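PDB 6FN6: fatty acid synthase 1, isoform A from Drosophila melanogaster, which probably catalyses de novo synthesis of long-chain saturated fatty acids from acetyl-CoA and malonyl-CoA with NADPH, this piece being its dehydratase, enoylreductase and ketoreductase region. Local coordinates for residues H24-G28 with R29-P33; K127-T131 with N132-K136. All blocks are in the same frame, centred on the assembly; numbering follows the deposited sequence.

Contact 1: H24-G28 with R29-P33; sequences HTIDG and RILFP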
ATOM      1  N   HIS A  24       0.754  18.944 -30.535  1.00 40.35           N
ATOM      2  CA  HIS A  24       1.377  18.463 -29.307  1.00 36.32           C
ATOM      3  C   HIS A  24       2.589  17.593 -29.622  1.00 36.65           C
ATOM      4  O   HIS A  24       2.624  16.410 -29.279  1.00 36.46           O
ATOM      5  CB  HIS A  24       0.360  17.689 -28.466  1.00 35.92           C
ATOM      6  CG  HIS A  24       0.842  17.352 -27.090  1.00 35.97           C
ATOM      7  ND1 HIS A  24       1.355  16.115 -26.760  1.00 36.11           N
ATOM      8  CD2 HIS A  24       0.893  18.092 -25.957  1.00 33.54           C
ATOM      9  CE1 HIS A  24       1.699  16.109 -25.485  1.00 33.85           C
ATOM     10  NE2 HIS A  24       1.429  17.298 -24.975  1.00 32.48           N
ATOM     11  N   THR A  25       3.585  18.191 -30.272  1.00 35.66           N
ATOM     12  CA  THR A  25       4.805  17.483 -30.639  1.00 36.28           C
ATOM     13  C   THR A  25       5.835  17.595 -29.520  1.00 34.93           C
ATOM     14  O   THR A  25       6.124  18.688 -29.036  1.00 34.12           O
ATOM     15  CB  THR A  25       5.393  18.037 -31.956  1.00 37.95           C
ATOM     16  OG1 THR A  25       4.441  17.870 -33.014  1.00 40.32           O
ATOM     17  CG2 THR A  25       6.689  17.324 -32.336  1.00 39.20           C
ATOM     18  N   ILE A  26       6.383  16.455 -29.110  1.00 35.41           N
ATOM     19  CA  ILE A  26       7.359  16.417 -28.028  1.00 41.59           C
ATOM     20  C   ILE A  26       8.612  15.705 -28.507  1.00 44.34           C
ATOM     21  O   ILE A  26       8.564  14.532 -28.876  1.00 43.96           O
ATOM     22  CB  ILE A  26       6.794  15.717 -26.772  1.00 47.33           C
ATOM     23  CG1 ILE A  26       5.457  16.332 -26.349  1.00 50.21           C
ATOM     24  CG2 ILE A  26       7.807  15.770 -25.631  1.00 47.69           C
ATOM     25  CD1 ILE A  26       5.548  17.754 -25.858  1.00 49.38           C
ATOM     26  N   ASP A  27       9.734  16.415 -28.483  1.00 56.45           N
ATOM     27  CA  ASP A  27      11.019  15.836 -28.850  1.00 56.16           C
ATOM     28  C   ASP A  27      10.962  15.195 -30.237  1.00 59.11           C
ATOM     29  O   ASP A  27      11.446  14.082 -30.437  1.00 62.59           O
ATOM     30  CB  ASP A  27      11.444  14.801 -27.803  1.00 55.89           C
ATOM     31  CG  ASP A  27      12.920  14.453 -27.888  1.00 57.70           C
ATOM     32  OD1 ASP A  27      13.645  15.103 -28.668  1.00 59.92           O
ATOM     33  OD2 ASP A  27      13.358  13.535 -27.164  1.00 57.26           O
ATOM     34  N   GLY A  28      10.368  15.906 -31.191  1.00 47.40           N
ATOM     35  CA  GLY A  28      10.347  15.467 -32.576  1.00 49.67           C
ATOM     36  C   GLY A  28       9.343  14.379 -32.900  1.00 52.02           C
ATOM     37  O   GLY A  28       9.438  13.727 -33.939  1.00 53.65           O
ATOM     38  N   ARG A  29       8.375  14.177 -32.014  1.00 44.18           N
ATOM     39  CA  ARG A  29       7.330  13.191 -32.255  1.00 48.82           C
ATOM     40  C   ARG A  29       5.990  13.630 -31.665  1.00 39.74           C
ATOM     41  O   ARG A  29       5.945  14.337 -30.655  1.00 37.72           O
ATOM     42  CB  ARG A  29       7.754  11.831 -31.679  1.00 59.13           C
ATOM     43  CG  ARG A  29       8.527  11.919 -30.361  1.00 66.17           C
ATOM     44  CD  ARG A  29       9.056  10.565 -29.897  1.00 74.82           C
ATOM     45  NE  ARG A  29       9.919  10.705 -28.721  1.00 83.51           N
ATOM     46  CZ  ARG A  29       9.511  10.644 -27.455  1.00 91.16           C
ATOM     47  NH1 ARG A  29       8.233  10.432 -27.164  1.00 92.57           N
ATOM     48  NH2 ARG A  29      10.390  10.791 -26.472  1.00 94.51           N
ATOM     49  N   ILE A  30       4.904  13.219 -32.312  1.00 46.93           N
ATOM     50  CA  ILE A  30       3.563  13.565 -31.854  1.00 46.78           C
ATOM     51  C   ILE A  30       3.178  12.650 -30.696  1.00 42.91           C
ATOM     52  O   ILE A  30       3.200  11.425 -30.828  1.00 42.46           O
ATOM     53  CB  ILE A  30       2.532  13.464 -32.999  1.00 50.38           C
ATOM     54  CG1 ILE A  30       2.908  14.413 -34.141  1.00 53.41           C
ATOM     55  CG2 ILE A  30       1.124  13.774 -32.484  1.00 51.04           C
ATOM     56  CD1 ILE A  30       2.092  14.217 -35.407  1.00 56.07           C
ATOM     57  N   LEU A  31       2.808  13.250 -29.569  1.00 56.39           N
ATOM     58  CA  LEU A  31       2.365  12.492 -28.405  1.00 52.96           C
ATOM     59  C   LEU A  31       0.913  12.797 -28.089  1.00 44.91           C
ATOM     60  O   LEU A  31       0.518  13.964 -28.034  1.00 42.65           O
ATOM     61  CB  LEU A  31       3.224  12.816 -27.184  1.00 60.63           C
ATOM     62  CG  LEU A  31       4.455  11.942 -26.966  1.00 68.60           C
ATOM     63  CD1 LEU A  31       5.464  12.192 -28.071  1.00 71.98           C
ATOM     64  CD2 LEU A  31       5.055  12.215 -25.600  1.00 68.85           C
ATOM     65  N   PHE A  32       0.116  11.756 -27.877  1.00 44.37           N
ATOM     66  CA  PHE A  32      -1.255  11.973 -27.449  1.00 43.45           C
ATOM     67  C   PHE A  32      -1.207  12.592 -26.061  1.00 44.47           C
ATOM     68  O   PHE A  32      -0.679  11.982 -25.133  1.00 47.15           O
ATOM     69  CB  PHE A  32      -2.069  10.685 -27.434  1.00 44.66           C
ATOM     70  CG  PHE A  32      -3.550  10.925 -27.373  1.00 44.36           C
ATOM     71  CD1 PHE A  32      -4.233  11.371 -28.493  1.00 45.91           C
ATOM     72  CD2 PHE A  32      -4.255  10.733 -26.197  1.00 43.79           C
ATOM     73  CE1 PHE A  32      -5.592  11.606 -28.447  1.00 46.93           C
ATOM     74  CE2 PHE A  32      -5.616  10.964 -26.143  1.00 44.55           C
ATOM     75  CZ  PHE A  32      -6.286  11.403 -27.269  1.00 45.88           C
ATOM     76  N   PRO A  33      -1.757  13.807 -25.913  1.00 33.78           N
ATOM     77  CA  PRO A  33      -1.581  14.519 -24.646  1.00 32.46           C
ATOM     78  C   PRO A  33      -2.268  13.841 -23.470  1.00 32.23           C
ATOM     79  O   PRO A  33      -3.327  13.239 -23.626  1.00 33.14           O
ATOM     80  CB  PRO A  33      -2.213  15.882 -24.925  1.00 32.65           C
ATOM     81  CG  PRO A  33      -3.225  15.613 -25.979  1.00 34.15           C
ATOM     82  CD  PRO A  33      -2.634  14.544 -26.840  1.00 34.81           C
TER
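The HxxxGxxxxP signature of the dehydratase folds into a tight hairpin here, bringing H24, the predicted proton acceptor, against L31 and P33 in the N-terminal hotdog fold. D27 and G28 make the two-residue turn, both with positive phi. Past it the strands are tied by L31 N bonded to H24 O at 3.2 Å and by I26 N meeting R29 O at 2.7 Å, while T25 and I30 form a non-hydrogen-bonded pair.

CG of H24, anti to the backbone N (chi1 -170°), brings the ring edge alongside L31. There ND1 donates to L31 O at 2.6 Å, the oxygen lying 25° out of the ring plane; this bond, with P33 and I26 on the two faces, probably sets how the ring is turned. P33 CB sits 3.8 Å from the centroid of the H24 ring, squarely over one face in a CH-pi contact. The opposite face has I26 CD1 near its rim. With an alanine here, L31 O would probably lose its imidazole donor, P33 a flat surface to rest on, and D175 its neighbour.

Alongside, I26 CB packs against L31 CD1. D27 OD2 is salt-bridged to R251 and accepts from the R252 backbone; R29 NH2, 4.1 Å from D27 OD2, is too far for a salt bridge. The guanidinium of R29 lies with one face toward I26 O, about 4.0 Å from its plane.

Contact 2: K127-T131 with N132-K136; sequences KELGT and NDVYK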
ATOM      1  N   LYS A 127      11.272  41.023 -16.234  1.00 38.41           N
ATOM      2  CA  LYS A 127      10.238  41.264 -17.234  1.00 38.80           C
ATOM      3  C   LYS A 127       9.378  40.019 -17.411  1.00 37.39           C
ATOM      4  O   LYS A 127       9.861  38.898 -17.271  1.00 36.03           O
ATOM      5  CB  LYS A 127      10.860  41.676 -18.574  1.00 39.43           C
ATOM      6  CG  LYS A 127       9.831  42.080 -19.625  1.00 40.29           C
ATOM      7  CD  LYS A 127      10.458  42.804 -20.812  1.00 41.55           C
ATOM      8  CE  LYS A 127       9.389  43.444 -21.683  1.00 42.94           C
ATOM      9  NZ  LYS A 127       9.964  44.388 -22.675  1.00 44.67           N
ATOM     10  N   GLU A 128       8.098  40.224 -17.707  1.00 46.54           N
ATOM     11  CA  GLU A 128       7.189  39.113 -17.951  1.00 49.02           C
ATOM     12  C   GLU A 128       7.525  38.458 -19.281  1.00 45.32           C
ATOM     13  O   GLU A 128       8.149  39.070 -20.151  1.00 50.72           O
ATOM     14  CB  GLU A 128       5.729  39.579 -17.940  1.00 57.01           C
ATOM     15  CG  GLU A 128       5.254  40.260 -19.220  1.00 62.96           C
ATOM     16  CD  GLU A 128       3.759  40.528 -19.214  1.00 66.67           C
ATOM     17  OE1 GLU A 128       3.198  40.808 -20.297  1.00 68.54           O
ATOM     18  OE2 GLU A 128       3.142  40.446 -18.127  1.00 66.64           O
ATOM     19  N   LEU A 129       7.111  37.207 -19.433  1.00 38.16           N
ATOM     20  CA  LEU A 129       7.356  36.471 -20.660  1.00 36.47           C
ATOM     21  C   LEU A 129       6.165  36.612 -21.599  1.00 38.57           C
ATOM     22  O   LEU A 129       5.013  36.522 -21.174  1.00 40.22           O
ATOM     23  CB  LEU A 129       7.617  34.992 -20.365  1.00 34.83           C
ATOM     24  CG  LEU A 129       8.718  34.667 -19.354  1.00 33.07           C
ATOM     25  CD1 LEU A 129       8.704  33.181 -19.004  1.00 32.68           C
ATOM     26  CD2 LEU A 129      10.070  35.066 -19.898  1.00 33.53           C
ATOM     27  N   GLY A 130       6.451  36.854 -22.873  1.00 36.23           N
ATOM     28  CA  GLY A 130       5.426  36.834 -23.897  1.00 37.15           C
ATOM     29  C   GLY A 130       5.247  35.432 -24.442  1.00 36.18           C
ATOM     30  O   GLY A 130       5.980  34.517 -24.071  1.00 34.86           O
ATOM     31  N   THR A 131       4.282  35.263 -25.338  1.00 37.04           N
ATOM     32  CA  THR A 131       4.027  33.957 -25.928  1.00 36.41           C
ATOM     33  C   THR A 131       5.283  33.399 -26.594  1.00 36.05           C
ATOM     34  O   THR A 131       5.584  32.216 -26.462  1.00 37.75           O
ATOM     35  CB  THR A 131       2.880  34.018 -26.962  1.00 37.88           C
ATOM     36  OG1 THR A 131       2.750  32.749 -27.610  1.00 37.46           O
ATOM     37  CG2 THR A 131       3.132  35.102 -28.011  1.00 42.44           C
ATOM     38  N   ASN A 132       6.033  34.253 -27.280  1.00 37.18           N
ATOM     39  CA  ASN A 132       7.234  33.811 -27.982  1.00 37.28           C
ATOM     40  C   ASN A 132       8.372  33.509 -27.011  1.00 36.16           C
ATOM     41  O   ASN A 132       9.153  32.585 -27.232  1.00 35.58           O
ATOM     42  CB  ASN A 132       7.672  34.863 -29.002  1.00 41.95           C
ATOM     43  CG  ASN A 132       6.722  34.961 -30.181  1.00 45.03           C
ATOM     44  OD1 ASN A 132       6.187  33.953 -30.648  1.00 43.46           O
ATOM     45  ND2 ASN A 132       6.505  36.179 -30.668  1.00 47.20           N
ATOM     46  N   ASP A 133       8.466  34.291 -25.940  1.00 40.71           N
ATOM     47  CA  ASP A 133       9.462  34.040 -24.902  1.00 39.22           C
ATOM     48  C   ASP A 133       9.237  32.675 -24.265  1.00 39.43           C
ATOM     49  O   ASP A 133      10.171  31.894 -24.095  1.00 39.10           O
ATOM     50  CB  ASP A 133       9.415  35.123 -23.821  1.00 39.04           C
ATOM     51  CG  ASP A 133       9.730  36.500 -24.359  1.00 45.25           C
ATOM     52  OD1 ASP A 133      10.597  36.606 -25.253  1.00 48.15           O
ATOM     53  OD2 ASP A 133       9.115  37.476 -23.881  1.00 45.81           O
ATOM     54  N   VAL A 134       7.987  32.405 -23.904  1.00 41.75           N
ATOM     55  CA  VAL A 134       7.622  31.163 -23.237  1.00 37.56           C
ATOM     56  C   VAL A 134       8.014  29.954 -24.074  1.00 38.93           C
ATOM     57  O   VAL A 134       8.621  29.014 -23.568  1.00 42.13           O
ATOM     58  CB  VAL A 134       6.116  31.141 -22.918  1.00 37.25           C
ATOM     59  CG1 VAL A 134       5.657  29.735 -22.539  1.00 36.77           C
ATOM     60  CG2 VAL A 134       5.795  32.126 -21.814  1.00 37.18           C
ATOM     61  N   TYR A 135       7.653  29.969 -25.351  1.00 35.22           N
ATOM     62  CA  TYR A 135       7.810  28.784 -26.178  1.00 35.35           C
ATOM     63  C   TYR A 135       9.221  28.674 -26.753  1.00 38.08           C
ATOM     64  O   TYR A 135       9.617  27.617 -27.242  1.00 38.39           O
ATOM     65  CB  TYR A 135       6.753  28.772 -27.283  1.00 35.31           C
ATOM     66  CG  TYR A 135       5.385  28.443 -26.730  1.00 34.20           C
ATOM     67  CD1 TYR A 135       5.044  27.134 -26.412  1.00 33.94           C
ATOM     68  CD2 TYR A 135       4.449  29.438 -26.492  1.00 33.84           C
ATOM     69  CE1 TYR A 135       3.806  26.827 -25.887  1.00 31.92           C
ATOM     70  CE2 TYR A 135       3.210  29.141 -25.971  1.00 33.31           C
ATOM     71  CZ  TYR A 135       2.894  27.835 -25.664  1.00 32.49           C
ATOM     72  OH  TYR A 135       1.655  27.533 -25.148  1.00 32.99           O
ATOM     73  N   LYS A 136       9.979  29.764 -26.710  1.00 46.45           N
ATOM     74  CA  LYS A 136      11.407  29.677 -26.978  1.00 48.41           C
ATOM     75  C   LYS A 136      12.060  28.880 -25.849  1.00 48.37           C
ATOM     76  O   LYS A 136      12.873  27.988 -26.092  1.00 49.74           O
ATOM     77  CB  LYS A 136      12.043  31.062 -27.107  1.00 48.47           C
ATOM     78  CG  LYS A 136      13.560  31.030 -27.038  1.00 49.52           C
ATOM     79  CD  LYS A 136      14.190  32.343 -27.463  1.00 51.82           C
ATOM     80  CE  LYS A 136      15.697  32.185 -27.578  1.00 53.39           C
ATOM     81  NZ  LYS A 136      16.399  33.479 -27.774  1.00 55.20           N
TER
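D133 reaches back from the first turn of a helix to take the backbone N-H of G130, with OD2 2.9 Å from G130 N and the bond almost straight at 172°. The hydrogen arrives on the anti side of the carboxylate, tilted out of its plane. The CG of D133 lies anti to its own carbonyl carbon (chi1 -62°), which turns the acid toward the chain that enters the helix. The same OD2 also receives a weak bond from G963 N, in the ketoreductase part of the chain, and D133 touches Y964 there too.

G130 is gripped from both ends: while its N-H goes to the acid, its carbonyl O accepts V134 N at 2.9 Å, the first bond of the helix. The next follows from Y135 N to T131 O, which are 3.3 Å apart. T131 O also lies at the edge of the tyrosine ring, near its plane and beside CD2, and the ring runs on to Q179 and I152, where OH is hydrogen-bonded to Q179 OE1 and I152 N.

The apolar side is built by L129 and V134, whose side chains cross at about a right angle, with L129 CB 3.7 Å from V134 CG2. L129 CD2 also rests on D133 CB, and V134 continues onto I152 and S155 of strand 152-155, whose S155 pairs through the backbone with L129. The D133 side chain taking the N-cap N-H is the half of a capping box that a glycine N-cap allows, since G130 has no side chain for the return bond, at the point where helix 131-141 leaves the short strand 129-130 in the C-terminal hotdog fold.

In the fold
Both contacts belong to the dehydratase, contact 1 in its N-terminal and contact 2 in its C-terminal hotdog fold. Their centres are 21 Å apart and their nearest atoms about 9 Å, so they do not touch. Helix 170-183 meets both, through D175, the predicted proton donor, at H24 and, one turn further on, through Q179, which binds the hydroxyl of Y135. The side chain of H24 is about 3 Å from that of D175. The Y135 side chain is about 7 Å from that of D175 and about 9 Å from that of H24, so it does not touch either. Helix 131-141 also runs on into strand 143-145, which pairs with strand 24-26 of contact 1.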